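PDB 5W2F: eukaryotic translation initiation factor 2D from Homo sapiens, which delivers tRNA to the P-site of the eukaryotic ribosome independently of GTP, the chain here being its C-terminal part with SWIB/MDM2 and SUI1 domains. Local coordinates for residues 7-12 and 24-29; 11-16 and 63-68; 52-57 and 76-81; 89-94 and 105-110; 96-101 and 186-191. All blocks are in the same frame, centred on the assembly; numbering follows the deposited sequence.

Interactions 1 and 4 belong to one antiparallel sheet, the first partly buried and the second at the surface: each joins neighbouring strands by backbone hydrogen bonds, and they touch where strand 4-8 runs beside strand 91-96 and Phe27 packs on Ala93 and Val105. Interaction 3 pairs strands too, in the separate surface sheet 54-56/76-78. Interaction 2 is buried, with apolar side chains and waters but no direct hydrogen bond; its Ile65 packs on Leu57 and Leu77 of interaction 3. Their centres are about 16 Å apart. Interaction 5, partly buried and on the opposite side of the chain's centre from both, ties a hairpin loop to the SUI1 region through apolar contacts and a water.

Interaction 1 of 5, residues 7-12 and 24-29; sequences YCVPAS and KGSFLE
Residues 7-8 and 27-28 run antiparallel, with Tyr7 and Leu28 a hydrogen-bonded pair and Cys8 and Phe27 a non-hydrogen-bonded one. Tyr7 N donates to Leu28 O and Leu28 N to Tyr7 O, both at 2.8 Å. Hydrogen bonding continues beyond the paired residues but shifts by one: Val9 N donates to Ser26 O, whereas Val9 O accepts from Gly25 N (2.8 Å, 171°). Cys8 and Phe27 share a face of the sheet. With SG anti to its backbone N (chi1 -175°), Cys8 sets its sulfur over one face of the Phe27 ring, 4.0 Å from the centroid and displaced toward the rim, while Cys8 CB lies 3.6 Å from Phe27 CE1. The same sulfur touches Gly25 CA, where a positive phi suits glycine. The face bearing Tyr7 and Leu28 is arranged differently, for Leu28 O lies in the plane of the Tyr7 ring, at its edge. Beyond it, Val9 CG2 packs against Leu28 CD1 at 4.0 Å and approaches Ser26 OG, a hydroxyl that is hydrogen-bonded to Lys23 O. At the outer end the aliphatic part of Lys24 lies against Ala11 CB. Val9 and Leu28 also pack on Phe17 of the intervening helix 14-17. This is antiparallel pairing of an edge strand with its neighbour, with a sulfur-aromatic contact; both segments belong to the SWIB/MDM2 region, and strand 27-28 is outermost in a four-stranded antiparallel sheet.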
# COMPACT_ATOMS: atom_id res chain seq x y z
N TYR A 7 0.14 -2.17 8.22
CA TYR A 7 -0.07 -0.91 8.91
C TYR A 7 1.22 -0.57 9.62
O TYR A 7 1.84 -1.43 10.23
CB TYR A 7 -1.20 -1.04 9.94
CG TYR A 7 -2.49 -1.37 9.29
CD1 TYR A 7 -2.85 -2.70 9.05
CD2 TYR A 7 -3.34 -0.37 8.86
CE1 TYR A 7 -4.02 -3.00 8.40
CE2 TYR A 7 -4.53 -0.67 8.23
CZ TYR A 7 -4.86 -1.99 7.99
OH TYR A 7 -6.05 -2.32 7.36
N CYS A 8 1.64 0.69 9.51
CA CYS A 8 2.88 1.14 10.11
C CYS A 8 2.57 2.09 11.26
O CYS A 8 1.78 3.01 11.12
CB CYS A 8 3.76 1.81 9.07
SG CYS A 8 5.40 2.28 9.66
N VAL A 9 3.21 1.85 12.39
CA VAL A 9 2.98 2.63 13.61
C VAL A 9 3.62 4.02 13.49
O VAL A 9 4.84 4.12 13.43
CB VAL A 9 3.53 1.91 14.85
CG1 VAL A 9 3.33 2.77 16.10
CG2 VAL A 9 2.90 0.52 15.02
N PRO A 10 2.79 5.09 13.47
CA PRO A 10 3.36 6.43 13.42
C PRO A 10 3.75 6.92 14.80
O PRO A 10 3.29 6.37 15.80
CB PRO A 10 2.22 7.27 12.87
CG PRO A 10 1.00 6.61 13.39
CD PRO A 10 1.32 5.14 13.48
N ALA A 11 4.55 7.98 14.85
CA ALA A 11 4.99 8.53 16.11
C ALA A 11 3.84 8.83 17.05
O ALA A 11 3.93 8.58 18.26
CB ALA A 11 5.81 9.80 15.86
N SER A 12 2.74 9.34 16.49
CA SER A 12 1.57 9.72 17.29
C SER A 12 0.92 8.58 18.07
O SER A 12 0.18 8.83 19.01
CB SER A 12 0.51 10.38 16.40
OG SER A 12 0.04 9.46 15.44
N LYS A 24 7.64 2.88 16.98
CA LYS A 24 7.40 3.72 15.80
C LYS A 24 8.09 3.06 14.62
O LYS A 24 9.28 2.70 14.72
CB LYS A 24 7.96 5.13 16.00
CG LYS A 24 8.04 5.98 14.74
CD LYS A 24 8.62 7.35 15.05
CE LYS A 24 8.60 8.26 13.83
NZ LYS A 24 9.30 7.71 12.64
N GLY A 25 7.36 2.94 13.52
CA GLY A 25 7.88 2.31 12.32
C GLY A 25 7.68 0.81 12.19
O GLY A 25 8.03 0.23 11.15
N SER A 26 7.12 0.16 13.21
CA SER A 26 6.88 -1.27 13.11
C SER A 26 5.71 -1.49 12.16
O SER A 26 4.79 -0.64 12.06
CB SER A 26 6.62 -1.92 14.48
OG SER A 26 5.67 -1.20 15.18
N PHE A 27 5.77 -2.60 11.45
CA PHE A 27 4.73 -2.98 10.52
C PHE A 27 3.93 -4.13 11.09
O PHE A 27 4.50 -5.12 11.58
CB PHE A 27 5.35 -3.38 9.18
CG PHE A 27 6.00 -2.22 8.48
CD1 PHE A 27 5.24 -1.39 7.66
CD2 PHE A 27 7.34 -1.93 8.65
CE1 PHE A 27 5.82 -0.29 7.03
CE2 PHE A 27 7.92 -0.84 8.03
CZ PHE A 27 7.17 -0.02 7.22
N LEU A 28 2.61 -4.01 11.01
CA LEU A 28 1.68 -4.95 11.60
C LEU A 28 0.61 -5.34 10.61
O LEU A 28 0.14 -4.51 9.82
CB LEU A 28 1.01 -4.30 12.83
CG LEU A 28 1.94 -3.94 13.99
CD1 LEU A 28 1.22 -3.08 15.02
CD2 LEU A 28 2.45 -5.22 14.62
N GLU A 29 0.16 -6.59 10.70
CA GLU A 29 -1.04 -7.00 9.99
C GLU A 29 -2.27 -6.48 10.74
O GLU A 29 -2.23 -6.24 11.96
CB GLU A 29 -1.09 -8.53 9.87
CG GLU A 29 0.10 -9.12 9.13
CD GLU A 29 0.06 -10.62 9.02
OE1 GLU A 29 -1.03 -11.20 9.09
OE2 GLU A 29 1.12 -11.23 8.84

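Interaction 2 of 5, residues 11-16 and 63-68; sequences ASMTLL and DCILEK
This is a small, buried contact of apolar side chains and a backbone carbonyl, between the turn leading into helix 14-17 and the C-terminal end of helix 59-65, with Cys64 at its centre. Cys64 CB sits 3.2 Å from Ser12 O and 4.0 Å from Met13 CG. Its sulfur lies between its own backbone N and carbonyl carbon (chi1 68°), and SG approaches Leu16 CB at 4.3 Å. The Met13 side chain bends at its last torsion (chi3 85°), and its terminal CE reaches Ile65 CG2 at 4.3 Å. Both segments belong to the SWIB/MDM2 region, where helix 79-89 also borders this packing: Leu16 rests on Cys86, Ile65 on Leu82 and Met13 on Lys89. No direct hydrogen bond crosses the contact, but waters lie between its polar atoms. One donates to Cys64 O at 2.7 Å and is also hydrogen-bonded to Ser12 OG. Another donates to Ser12 O and, in the given one of two Asp63 conformers, to Asp63 OD2, so that link is less certain. Within the turn, Ala11 O accepts from both the backbone N and OG1 of Thr14, the hydroxyl at 3.0 Å.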
# COMPACT_ATOMS: atom_id res chain seq x y z
N ALA A 11 4.55 7.98 14.85
CA ALA A 11 4.99 8.53 16.11
C ALA A 11 3.84 8.83 17.05
O ALA A 11 3.93 8.58 18.26
CB ALA A 11 5.81 9.80 15.86
N SER A 12 2.74 9.34 16.49
CA SER A 12 1.57 9.72 17.29
C SER A 12 0.92 8.58 18.07
O SER A 12 0.18 8.83 19.01
CB SER A 12 0.51 10.38 16.40
OG SER A 12 0.04 9.46 15.44
N MET A 13 1.16 7.34 17.65
CA MET A 13 0.55 6.17 18.30
C MET A 13 1.52 5.31 19.11
O MET A 13 1.17 4.22 19.54
CB MET A 13 -0.12 5.31 17.23
CG MET A 13 -1.17 6.09 16.46
SD MET A 13 -1.98 5.17 15.16
CE MET A 13 -3.28 4.37 16.07
N THR A 14 2.72 5.82 19.37
CA THR A 14 3.72 5.01 20.06
C THR A 14 3.30 4.56 21.46
O THR A 14 3.55 3.43 21.84
CB THR A 14 5.10 5.71 20.11
OG1 THR A 14 4.95 7.04 20.60
CG2 THR A 14 5.67 5.77 18.72
N LEU A 15 2.61 5.43 22.21
CA LEU A 15 2.18 5.07 23.56
C LEU A 15 1.14 3.94 23.56
O LEU A 15 1.13 3.12 24.47
CB LEU A 15 1.66 6.28 24.34
CG LEU A 15 2.69 7.40 24.59
CD1 LEU A 15 2.06 8.58 25.32
CD2 LEU A 15 3.88 6.85 25.36
N LEU A 16 0.29 3.90 22.53
CA LEU A 16 -0.68 2.80 22.41
C LEU A 16 0.04 1.47 22.20
O LEU A 16 -0.34 0.47 22.80
CB LEU A 16 -1.66 3.06 21.26
CG LEU A 16 -2.65 1.97 20.87
CD1 LEU A 16 -3.51 1.59 22.07
CD2 LEU A 16 -3.52 2.46 19.72
N ASP A 63 -5.85 10.86 22.61
CA ASP A 63 -4.79 11.63 21.99
C ASP A 63 -4.49 11.13 20.58
O ASP A 63 -4.29 11.91 19.67
CB ASP A 63 -3.54 11.56 22.87
CG ASP A 63 -2.36 12.32 22.30
OD1 ASP A 63 -2.53 13.50 21.92
OD2 ASP A 63 -1.26 11.73 22.24
N CYS A 64 -4.48 9.81 20.41
CA CYS A 64 -4.05 9.33 19.11
C CYS A 64 -5.13 8.91 18.14
O CYS A 64 -4.80 8.76 16.96
CB CYS A 64 -2.94 8.28 19.25
SG CYS A 64 -3.42 6.73 19.99
N ILE A 65 -6.39 8.77 18.57
CA ILE A 65 -7.46 8.58 17.58
C ILE A 65 -8.55 9.65 17.48
O ILE A 65 -9.23 9.69 16.45
CB ILE A 65 -8.09 7.17 17.64
CG1 ILE A 65 -8.79 6.92 18.96
CG2 ILE A 65 -7.02 6.10 17.40
CD1 ILE A 65 -9.77 5.77 18.91
N LEU A 66 -8.70 10.51 18.48
CA LEU A 66 -9.70 11.57 18.41
C LEU A 66 -9.11 12.90 17.94
O LEU A 66 -7.98 13.25 18.31
CB LEU A 66 -10.37 11.79 19.76
CG LEU A 66 -10.98 10.56 20.42
CD1 LEU A 66 -11.63 11.00 21.72
CD2 LEU A 66 -11.99 9.86 19.52
N GLU A 67 -9.89 13.62 17.14
CA GLU A 67 -9.50 14.95 16.66
C GLU A 67 -9.65 15.98 17.78
O GLU A 67 -8.74 16.78 18.03
CB GLU A 67 -10.34 15.39 15.45
CG GLU A 67 -10.48 14.38 14.31
CD GLU A 67 -9.17 13.75 13.89
OE1 GLU A 67 -8.15 14.48 13.78
OE2 GLU A 67 -9.15 12.52 13.65
N LYS A 68 -10.81 15.95 18.44
CA LYS A 68 -11.12 16.83 19.57
C LYS A 68 -11.54 16.01 20.80
O LYS A 68 -12.48 15.22 20.72
CB LYS A 68 -12.24 17.80 19.17
CG LYS A 68 -12.41 18.98 20.12
CD LYS A 68 -13.76 19.64 19.95
CE LYS A 68 -13.92 20.81 20.91
NZ LYS A 68 -15.27 21.42 20.82
O HOH W 1 -2.68 9.73 15.67
O HOH W 2 -0.71 11.17 19.83

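Interaction 3 of 5, residues 52-57 and 76-81; sequences KNLVRL and KLPWDS
Trp79 and Val55 meet where strand 76-78, paired with 54-56, leads into helix 79-89. From CB, the Trp79 side chain sets CG anti to its carbonyl carbon (chi1 -68°), and CG lies 4.1 Å from Asn53 O. CD1 comes closer to the same oxygen, at 3.3 Å, while the backbone N of Trp79 donates a longer hydrogen bond to it. Next along the rim, NE1 donates to Lys52 O at 2.9 Å (164°), with the acceptor near the indole plane. The two bonds therefore grip the backbone at Lys52 and Asn53 from backbone and ring alike. Over one face Val55 CG2 is centred on the six-membered ring, 3.5 Å from its centroid, a CH-pi contact in which CD2, CE2, CE3, CZ2, CZ3 and the tip CH2 all lie within contact distance of this methyl. In the strand pair itself, Val55 and Leu77 exchange two backbone hydrogen bonds, Val55 N to Leu77 O being 2.8 Å. Leu57 CD1 packs on Leu77 CG, and the Arg56 and Lys76 stems run side by side, Lys76 NZ ending in a salt bridge with Asp48. The indole also rests on Ile38 and Ala41 of helix 30-43, while Leu57 and Leu77 face Ile65 of helix 59-65.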
# COMPACT_ATOMS: atom_id res chain seq x y z
N LYS A 52 -20.86 -3.74 27.78
CA LYS A 52 -19.56 -4.31 27.40
C LYS A 52 -19.29 -4.31 25.90
O LYS A 52 -18.21 -4.73 25.47
CB LYS A 52 -19.39 -5.67 28.05
CG LYS A 52 -19.28 -5.54 29.58
CD LYS A 52 -18.84 -6.80 30.30
CE LYS A 52 -18.61 -6.52 31.78
NZ LYS A 52 -19.78 -5.88 32.44
N ASN A 53 -20.23 -3.77 25.11
CA ASN A 53 -19.95 -3.43 23.70
C ASN A 53 -19.10 -2.15 23.56
O ASN A 53 -18.63 -1.87 22.45
CB ASN A 53 -21.23 -3.24 22.88
CG ASN A 53 -21.76 -4.52 22.25
OD1 ASN A 53 -21.09 -5.57 22.24
ND2 ASN A 53 -22.95 -4.43 21.68
N LEU A 54 -18.94 -1.38 24.64
CA LEU A 54 -18.29 -0.07 24.57
C LEU A 54 -16.98 -0.04 25.32
O LEU A 54 -16.84 -0.66 26.37
CB LEU A 54 -19.21 0.99 25.16
CG LEU A 54 -20.57 1.11 24.50
CD1 LEU A 54 -21.37 2.17 25.22
CD2 LEU A 54 -20.49 1.45 23.02
N VAL A 55 -16.06 0.75 24.79
CA VAL A 55 -14.76 1.01 25.41
C VAL A 55 -14.67 2.49 25.75
O VAL A 55 -14.94 3.34 24.90
CB VAL A 55 -13.62 0.59 24.46
CG1 VAL A 55 -12.26 0.92 25.08
CG2 VAL A 55 -13.72 -0.90 24.14
N ARG A 56 -14.29 2.78 27.00
CA ARG A 56 -14.06 4.15 27.45
C ARG A 56 -12.62 4.50 27.10
O ARG A 56 -11.69 3.91 27.61
CB ARG A 56 -14.28 4.27 28.96
CG ARG A 56 -15.68 3.90 29.43
CD ARG A 56 -15.77 3.86 30.96
NE ARG A 56 -15.35 2.56 31.52
CZ ARG A 56 -14.16 2.27 32.08
NH1 ARG A 56 -13.20 3.20 32.25
NH2 ARG A 56 -13.95 1.02 32.53
N LEU A 57 -12.44 5.51 26.27
CA LEU A 57 -11.11 5.87 25.83
C LEU A 57 -10.35 6.59 26.96
O LEU A 57 -10.86 7.52 27.59
CB LEU A 57 -11.15 6.72 24.57
CG LEU A 57 -11.40 6.02 23.22
CD1 LEU A 57 -12.66 5.21 23.11
CD2 LEU A 57 -11.32 7.07 22.13
N LYS A 76 -16.62 7.31 24.54
CA LYS A 76 -16.83 5.89 24.42
C LYS A 76 -17.00 5.53 22.97
O LYS A 76 -17.66 6.25 22.21
CB LYS A 76 -18.08 5.44 25.18
CG LYS A 76 -18.00 5.72 26.66
CD LYS A 76 -19.25 5.19 27.35
CE LYS A 76 -19.32 5.62 28.79
NZ LYS A 76 -20.50 5.03 29.47
N LEU A 77 -16.38 4.41 22.58
CA LEU A 77 -16.56 3.86 21.26
C LEU A 77 -16.87 2.39 21.34
O LEU A 77 -16.27 1.68 22.15
CB LEU A 77 -15.30 4.03 20.41
CG LEU A 77 -14.97 5.44 19.95
CD1 LEU A 77 -13.65 5.44 19.19
CD2 LEU A 77 -16.07 5.99 19.07
N PRO A 78 -17.78 1.91 20.47
CA PRO A 78 -17.86 0.47 20.30
C PRO A 78 -16.53 -0.12 19.84
O PRO A 78 -15.77 0.54 19.14
CB PRO A 78 -18.90 0.28 19.20
CG PRO A 78 -19.52 1.61 18.99
CD PRO A 78 -18.63 2.65 19.52
N TRP A 79 -16.28 -1.37 20.21
CA TRP A 79 -15.03 -2.04 19.84
C TRP A 79 -14.68 -1.88 18.36
O TRP A 79 -13.56 -1.55 18.01
CB TRP A 79 -15.12 -3.52 20.13
CG TRP A 79 -15.19 -3.89 21.56
CD1 TRP A 79 -16.31 -4.14 22.26
CD2 TRP A 79 -14.10 -4.05 22.46
NE1 TRP A 79 -16.00 -4.47 23.55
CE2 TRP A 79 -14.65 -4.43 23.71
CE3 TRP A 79 -12.71 -3.94 22.33
CZ2 TRP A 79 -13.86 -4.69 24.82
CZ3 TRP A 79 -11.92 -4.22 23.44
CH2 TRP A 79 -12.51 -4.57 24.67
N ASP A 80 -15.66 -2.10 17.50
CA ASP A 80 -15.36 -2.05 16.06
C ASP A 80 -15.01 -0.65 15.58
O ASP A 80 -14.14 -0.49 14.73
CB ASP A 80 -16.49 -2.67 15.25
CG ASP A 80 -16.54 -4.18 15.43
OD1 ASP A 80 -15.65 -4.86 14.89
OD2 ASP A 80 -17.45 -4.71 16.12
N SER A 81 -15.67 0.37 16.13
CA SER A 81 -15.30 1.73 15.78
C SER A 81 -13.91 2.08 16.27
O SER A 81 -13.15 2.75 15.58
CB SER A 81 -16.30 2.71 16.38
OG SER A 81 -17.59 2.51 15.81

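Interaction 4 of 5, residues 89-94 and 105-110; sequences KLQPAY and VKKGRI
A beta hairpin, strands 91-96 and 104-107, forms this contact, with Tyr94 clasped between Lys106 and Ile110. Tyr94 and Lys106 are a hydrogen-bonded antiparallel pair: Lys106 N donates to Tyr94 O at 2.8 Å, and Tyr94 N to Lys106 O. Ala93 and Lys107 form the adjacent non-hydrogen-bonded pair. Past the strand end, Gly108 N donates to Pro92 O at 2.8 Å from above the carbonyl plane; phi at Gly108 is positive, a backbone conformation suited to glycine. Tyr94 CG lies between its backbone N and carbonyl carbon (chi1 58°). Lys106 CB lies over one ring face, 3.6 Å from the centroid and shifted toward the hydroxyl end, where it is 3.4 Å from CZ. Ile110 CG1 covers the opposite face, 3.6 Å from CD1, and Gly108 O sits at the ring edge in its plane. The phenol oxygen is held by Ala134 O and by a water that also donates to Arg109 O, linking the hairpin strand to the backbone that follows strand 104-107. Pro92 CG lies over the Arg109 guanidinium, crossing that side chain at a slant. On the other side of the sheet Lys107, whose chain bends at chi3 to place CE 3.3 Å from Gln91 OE1, donates from NZ to that oxygen at 2.9 Å, NZ being tilted 35° from the amide carbonyl plane.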
# COMPACT_ATOMS: atom_id res chain seq x y z
N LYS A 89 -5.84 5.57 11.52
CA LYS A 89 -4.80 6.47 12.02
C LYS A 89 -3.40 5.92 11.79
O LYS A 89 -2.44 6.68 11.66
CB LYS A 89 -5.02 6.81 13.50
CG LYS A 89 -6.19 7.75 13.74
CD LYS A 89 -5.84 9.18 13.39
CE LYS A 89 -7.06 10.09 13.49
NZ LYS A 89 -6.80 11.44 12.94
N LEU A 90 -3.27 4.60 11.74
CA LEU A 90 -2.02 3.96 11.34
C LEU A 90 -1.67 4.34 9.90
O LEU A 90 -2.56 4.70 9.10
CB LEU A 90 -2.13 2.45 11.49
CG LEU A 90 -2.13 1.95 12.94
CD1 LEU A 90 -2.68 0.55 13.05
CD2 LEU A 90 -0.72 1.99 13.51
N GLN A 91 -0.38 4.27 9.58
CA GLN A 91 0.07 4.57 8.22
C GLN A 91 -0.15 3.36 7.31
O GLN A 91 0.24 2.26 7.70
CB GLN A 91 1.52 4.96 8.22
CG GLN A 91 1.82 6.24 8.99
CD GLN A 91 3.32 6.51 9.12
OE1 GLN A 91 4.14 5.59 9.16
NE2 GLN A 91 3.67 7.78 9.21
N PRO A 92 -0.77 3.55 6.13
CA PRO A 92 -0.94 2.41 5.24
C PRO A 92 0.41 1.90 4.74
O PRO A 92 1.38 2.68 4.56
CB PRO A 92 -1.72 2.99 4.05
CG PRO A 92 -1.44 4.44 4.10
CD PRO A 92 -1.34 4.77 5.56
N ALA A 93 0.46 0.59 4.52
CA ALA A 93 1.67 -0.04 4.03
C ALA A 93 1.26 -1.35 3.38
O ALA A 93 0.09 -1.74 3.43
CB ALA A 93 2.63 -0.24 5.18
N TYR A 94 2.20 -2.03 2.76
CA TYR A 94 1.92 -3.32 2.15
C TYR A 94 3.21 -4.06 1.90
O TYR A 94 4.28 -3.48 1.98
CB TYR A 94 1.10 -3.20 0.86
CG TYR A 94 1.75 -2.33 -0.21
CD1 TYR A 94 1.60 -0.94 -0.21
CD2 TYR A 94 2.50 -2.90 -1.23
CE1 TYR A 94 2.20 -0.15 -1.19
CE2 TYR A 94 3.08 -2.12 -2.22
CZ TYR A 94 2.94 -0.75 -2.20
OH TYR A 94 3.51 0.05 -3.17
N VAL A 105 8.73 -4.57 1.86
CA VAL A 105 7.75 -3.72 2.53
C VAL A 105 7.74 -2.33 1.87
O VAL A 105 8.79 -1.74 1.59
CB VAL A 105 8.08 -3.61 4.03
CG1 VAL A 105 7.10 -2.68 4.72
CG2 VAL A 105 8.08 -5.00 4.66
N LYS A 106 6.53 -1.81 1.65
CA LYS A 106 6.34 -0.48 1.12
C LYS A 106 5.41 0.30 2.04
O LYS A 106 4.45 -0.25 2.57
CB LYS A 106 5.69 -0.60 -0.24
CG LYS A 106 6.59 -1.16 -1.32
CD LYS A 106 7.57 -0.09 -1.79
CE LYS A 106 8.52 -0.59 -2.82
NZ LYS A 106 9.41 0.50 -3.31
N LYS A 107 5.71 1.59 2.20
CA LYS A 107 4.80 2.52 2.86
C LYS A 107 3.90 3.21 1.83
O LYS A 107 4.33 3.55 0.72
CB LYS A 107 5.57 3.54 3.65
CG LYS A 107 6.28 2.90 4.81
CD LYS A 107 6.95 3.93 5.69
CE LYS A 107 5.95 4.72 6.50
NZ LYS A 107 6.61 5.30 7.69
N GLY A 108 2.66 3.41 2.22
CA GLY A 108 1.68 4.09 1.42
C GLY A 108 0.55 3.18 1.02
O GLY A 108 0.58 1.97 1.25
N ARG A 109 -0.46 3.78 0.44
CA ARG A 109 -1.56 3.03 -0.13
C ARG A 109 -1.08 2.32 -1.38
O ARG A 109 -0.18 2.80 -2.08
CB ARG A 109 -2.74 3.95 -0.42
CG ARG A 109 -3.25 4.62 0.85
CD ARG A 109 -4.71 5.01 0.78
NE ARG A 109 -5.13 5.58 2.06
CZ ARG A 109 -5.39 4.88 3.17
NH1 ARG A 109 -5.29 3.54 3.21
NH2 ARG A 109 -5.76 5.52 4.27
N ILE A 110 -1.67 1.16 -1.63
CA ILE A 110 -1.37 0.40 -2.82
C ILE A 110 -1.89 1.28 -3.99
O ILE A 110 -3.00 1.82 -3.93
CB ILE A 110 -2.04 -1.01 -2.80
CG1 ILE A 110 -1.61 -1.81 -1.55
CG2 ILE A 110 -1.66 -1.79 -4.06
CD1 ILE A 110 -2.52 -2.96 -1.17
O HOH W 3 -1.89 -0.22 1.91
O HOH W 4 1.85 2.04 -3.94

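Interaction 5 of 5, residues 96-101 and 186-191; sequences VTLPGQ and YQLPRK
Leu98 and Leu188 face each other at an angle, the CD2 methyl of each meeting the other at 3.9 Å. Both side chains have CG anti to the carbonyl carbon (chi1 -60° for Leu98 and -66° for Leu188). Leu188 CD2 is shared, since Val96 CG1 also approaches it, at 4.2 Å, with the Val96 and Leu188 side chains again slanting across one another. Thus one methyl of Leu188 meets Val96 at the strand end and Leu98 in the loop that follows. Leu98 CD2 has a further neighbour in Tyr186 CB, 4.2 Å away, and lies obliquely to the tyrosine ring. Beside this apolar group the ring of Pro99 leans on the backbone of Tyr186: Pro99 CD is 3.3 Å from Tyr186 O, and Pro99 CG is 4.0 Å from Gln187 CG. No direct hydrogen bond joins the segments. A water lies between their backbones, 2.7 Å from Thr97 O and 2.8 Å from Tyr186 O; it can donate to either oxygen, but cannot serve all nearby acceptors at once. Leu98 to Gln101 form a type II beta turn, closed by Gln101 N to Leu98 O, with Gly100 at the position of positive phi. Gln187, also with positive phi, is the first residue to depart from helical geometry after helix 175-185, whose Leu182 packs on Leu188. The contact is a loop-to-loop packing between the tip of the hairpin 91-96/104-107 and the end of a helix of the SUI1 domain.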
# COMPACT_ATOMS: atom_id res chain seq x y z
N VAL A 96 5.09 -6.81 -0.80
CA VAL A 96 5.10 -7.45 -2.12
C VAL A 96 6.14 -8.56 -2.11
O VAL A 96 7.29 -8.33 -1.68
CB VAL A 96 5.49 -6.45 -3.22
CG1 VAL A 96 5.45 -7.12 -4.58
CG2 VAL A 96 4.63 -5.23 -3.16
N THR A 97 5.76 -9.75 -2.57
CA THR A 97 6.73 -10.85 -2.69
C THR A 97 6.88 -11.23 -4.14
O THR A 97 5.99 -11.81 -4.73
CB THR A 97 6.33 -12.07 -1.83
OG1 THR A 97 6.16 -11.64 -0.47
CG2 THR A 97 7.41 -13.15 -1.87
N LEU A 98 8.02 -10.87 -4.70
CA LEU A 98 8.36 -11.23 -6.06
C LEU A 98 8.90 -12.65 -6.04
O LEU A 98 9.54 -13.07 -5.07
CB LEU A 98 9.37 -10.24 -6.65
CG LEU A 98 8.92 -8.78 -6.72
CD1 LEU A 98 10.05 -7.92 -7.19
CD2 LEU A 98 7.69 -8.60 -7.60
N PRO A 99 8.68 -13.41 -7.13
CA PRO A 99 9.21 -14.78 -7.17
C PRO A 99 10.71 -14.85 -6.96
O PRO A 99 11.48 -14.09 -7.56
CB PRO A 99 8.85 -15.25 -8.58
CG PRO A 99 7.67 -14.42 -8.94
CD PRO A 99 7.97 -13.08 -8.37
N GLY A 100 11.11 -15.73 -6.06
CA GLY A 100 12.51 -15.97 -5.82
C GLY A 100 13.24 -14.94 -4.99
O GLY A 100 14.45 -14.97 -4.92
N GLN A 101 12.52 -14.02 -4.36
CA GLN A 101 13.14 -12.95 -3.61
C GLN A 101 12.45 -12.75 -2.28
O GLN A 101 11.29 -13.10 -2.09
CB GLN A 101 13.03 -11.67 -4.40
CG GLN A 101 13.65 -11.75 -5.77
CD GLN A 101 13.94 -10.38 -6.31
OE1 GLN A 101 14.91 -9.73 -5.91
NE2 GLN A 101 13.08 -9.89 -7.18
N TYR A 186 6.54 -12.00 -12.90
CA TYR A 186 6.56 -11.47 -11.53
C TYR A 186 5.35 -11.87 -10.69
O TYR A 186 5.32 -11.55 -9.51
CB TYR A 186 6.79 -9.95 -11.52
CG TYR A 186 8.14 -9.58 -12.06
CD1 TYR A 186 9.30 -10.06 -11.44
CD2 TYR A 186 8.29 -8.75 -13.16
CE1 TYR A 186 10.56 -9.74 -11.94
CE2 TYR A 186 9.54 -8.42 -13.64
CZ TYR A 186 10.67 -8.92 -13.04
OH TYR A 186 11.92 -8.59 -13.54
N GLN A 187 4.37 -12.55 -11.29
CA GLN A 187 3.21 -13.11 -10.55
C GLN A 187 2.45 -12.06 -9.75
O GLN A 187 1.91 -12.32 -8.67
CB GLN A 187 3.64 -14.27 -9.64
CG GLN A 187 4.14 -15.49 -10.41
CD GLN A 187 3.01 -16.24 -11.10
OE1 GLN A 187 2.00 -16.56 -10.48
NE2 GLN A 187 3.19 -16.52 -12.39
N LEU A 188 2.38 -10.85 -10.29
CA LEU A 188 1.71 -9.76 -9.63
C LEU A 188 0.18 -9.90 -9.79
O LEU A 188 -0.29 -10.48 -10.78
CB LEU A 188 2.18 -8.41 -10.17
CG LEU A 188 3.64 -8.05 -9.88
CD1 LEU A 188 3.99 -6.75 -10.55
CD2 LEU A 188 3.90 -7.93 -8.39
N PRO A 189 -0.60 -9.37 -8.83
CA PRO A 189 -2.06 -9.52 -8.95
C PRO A 189 -2.64 -8.66 -10.06
O PRO A 189 -2.40 -7.45 -10.12
CB PRO A 189 -2.58 -9.04 -7.59
CG PRO A 189 -1.40 -9.00 -6.72
CD PRO A 189 -0.23 -8.69 -7.59
N ARG A 190 -3.47 -9.28 -10.90
CA ARG A 190 -4.11 -8.58 -11.99
C ARG A 190 -4.94 -7.38 -11.52
O ARG A 190 -5.01 -6.38 -12.21
CB ARG A 190 -4.97 -9.57 -12.77
CG ARG A 190 -5.82 -8.98 -13.87
CD ARG A 190 -5.05 -8.21 -14.93
NE ARG A 190 -5.98 -7.69 -15.94
CZ ARG A 190 -6.82 -6.67 -15.74
NH1 ARG A 190 -6.84 -6.00 -14.58
NH2 ARG A 190 -7.67 -6.32 -16.72
N LYS A 191 -5.56 -7.47 -10.34
CA LYS A 191 -6.40 -6.38 -9.85
C LYS A 191 -5.61 -5.10 -9.58
O LYS A 191 -6.20 -4.04 -9.39
CB LYS A 191 -7.17 -6.81 -8.59
CG LYS A 191 -6.37 -6.96 -7.33
CD LYS A 191 -7.26 -7.33 -6.16
CE LYS A 191 -6.46 -7.78 -4.96
NZ LYS A 191 -7.35 -8.30 -3.88
O HOH W 5 4.35 -11.71 -6.91